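Local structure of lectin CEL-I, N-acetyl-D-galactosamine-specific C-type (Cucumaria echinata, 4WQQ) at residues V47-A52 against F85-G90. The protein binds carbohydrates in a calcium-dependent manner as a galactose/N-acetylgalactosamine-specific C-type lectin, here in a form engineered to recognise mannose. The protein carries 3 engineered substitutions. Numbering follows the deposited sequence.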
# COMPACT_ATOMS: atom_id res chain seq x y z
N VAL A 47 10.22 -10.77 6.61
CA VAL A 47 10.14 -11.34 5.25
C VAL A 47 9.93 -12.85 5.35
O VAL A 47 10.57 -13.57 6.15
CB VAL A 47 11.40 -10.91 4.45
CG1 VAL A 47 12.65 -11.51 5.07
CG2 VAL A 47 11.27 -11.28 3.00
N SER A 48 9.02 -13.35 4.52
CA SER A 48 8.89 -14.78 4.23
C SER A 48 9.38 -15.00 2.81
O SER A 48 9.29 -14.08 2.02
CB SER A 48 7.47 -15.22 4.40
OG SER A 48 6.59 -14.53 3.52
N VAL A 49 9.83 -16.22 2.49
CA VAL A 49 10.58 -16.50 1.20
C VAL A 49 9.92 -17.70 0.55
O VAL A 49 9.83 -18.77 1.16
CB VAL A 49 12.08 -16.71 1.43
CG1 VAL A 49 12.84 -16.86 0.10
CG2 VAL A 49 12.65 -15.50 2.16
N HIS A 50 9.41 -17.48 -0.66
CA HIS A 50 8.64 -18.56 -1.31
C HIS A 50 9.15 -19.08 -2.63
O HIS A 50 8.46 -19.91 -3.22
CB HIS A 50 7.18 -18.17 -1.40
CG HIS A 50 6.57 -17.99 -0.07
ND1 HIS A 50 6.13 -19.03 0.71
CD2 HIS A 50 6.38 -16.86 0.66
CE1 HIS A 50 5.66 -18.55 1.85
NE2 HIS A 50 5.82 -17.23 1.85
N SER A 51 10.31 -18.61 -3.06
CA SER A 51 10.97 -19.10 -4.25
C SER A 51 12.42 -18.68 -4.31
O SER A 51 12.85 -17.78 -3.58
CB SER A 51 10.26 -18.50 -5.46
OG SER A 51 10.46 -17.10 -5.59
N ALA A 52 13.17 -19.23 -5.27
CA ALA A 52 14.53 -18.85 -5.45
C ALA A 52 14.63 -17.42 -5.87
O ALA A 52 15.58 -16.74 -5.54
CB ALA A 52 15.17 -19.79 -6.51
N PHE A 85 9.40 -25.50 11.42
CA PHE A 85 9.45 -24.05 11.24
C PHE A 85 8.20 -23.55 10.57
O PHE A 85 7.67 -24.23 9.70
CB PHE A 85 10.72 -23.65 10.46
CG PHE A 85 11.98 -23.66 11.34
CD1 PHE A 85 12.67 -24.82 11.56
CD2 PHE A 85 12.41 -22.51 12.01
CE1 PHE A 85 13.79 -24.84 12.39
CE2 PHE A 85 13.52 -22.53 12.82
CZ PHE A 85 14.20 -23.72 13.04
N ILE A 86 7.73 -22.38 11.00
CA ILE A 86 6.64 -21.68 10.39
C ILE A 86 7.06 -20.21 10.08
O ILE A 86 8.04 -19.69 10.65
CB ILE A 86 5.39 -21.71 11.28
CG1 ILE A 86 5.67 -21.12 12.67
CG2 ILE A 86 4.79 -23.10 11.34
CD1 ILE A 86 4.45 -20.84 13.46
N TRP A 87 6.28 -19.56 9.17
CA TRP A 87 6.42 -18.11 8.95
C TRP A 87 5.52 -17.30 9.86
O TRP A 87 4.33 -17.66 10.01
CB TRP A 87 6.08 -17.77 7.51
CG TRP A 87 7.01 -18.33 6.45
CD1 TRP A 87 6.65 -19.24 5.45
CD2 TRP A 87 8.38 -18.04 6.23
NE1 TRP A 87 7.71 -19.51 4.68
CE2 TRP A 87 8.80 -18.80 5.12
CE3 TRP A 87 9.32 -17.22 6.87
CZ2 TRP A 87 10.11 -18.76 4.62
CZ3 TRP A 87 10.64 -17.18 6.34
CH2 TRP A 87 11.01 -17.90 5.24
N THR A 88 6.03 -16.21 10.39
CA THR A 88 5.24 -15.33 11.23
C THR A 88 4.02 -14.75 10.52
O THR A 88 3.03 -14.47 11.19
CB THR A 88 6.05 -14.17 11.79
OG1 THR A 88 6.65 -13.43 10.72
CG2 THR A 88 7.13 -14.67 12.77
N ASP A 89 4.08 -14.64 9.18
CA ASP A 89 3.01 -14.02 8.37
C ASP A 89 1.89 -14.96 8.01
O ASP A 89 0.89 -14.56 7.41
CB ASP A 89 3.55 -13.29 7.13
CG ASP A 89 4.11 -14.18 6.05
OD1 ASP A 89 4.04 -15.44 6.19
OD2 ASP A 89 4.74 -13.62 5.13
N GLY A 90 2.03 -16.19 8.47
CA GLY A 90 0.99 -17.18 8.30
C GLY A 90 1.03 -17.87 6.97
O GLY A 90 0.21 -18.73 6.69
O HOH W 1 8.69 -21.12 2.25
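W87 lays one face of its indole over CA and CB of S48 and the backbone N of V49, in the loop between strand 42-46 and helix 52-65. Its centre is a CH-pi contact: S48 CA stands 3.6 Å from the centroid of the W87 six-membered ring, 13° off the ring normal. S48 is small, which lets the flat ring settle against the main chain. V49 N lies 3.3 Å from W87 CZ2, and V49 CB adds an apolar flank at W87 CH2. The imidazole of H50 passes obliquely, its plane at 57° to the indole and its CE1 3.6 Å from W87 NE1.

Polar bonds tie the same two segments. S48 OG donates to the syn lone pair of D89 OD2 at 2.6 Å; the type I turn from W87 to G90 brings D89 back toward the loop, and its chi1 of 69° turns the carboxylate to the serine. S48 OG also meets K137 NZ and, weakly, H50 NE2, whose stronger partner is S91. At the indole edge a water accepts from W87 NE1 (3.1 Å) and donates to V49 O (2.8 Å).

The buried indole thus keeps its N-H satisfied, and the serine hydroxyl links carboxylate to lysine, about 14 Å from calcium.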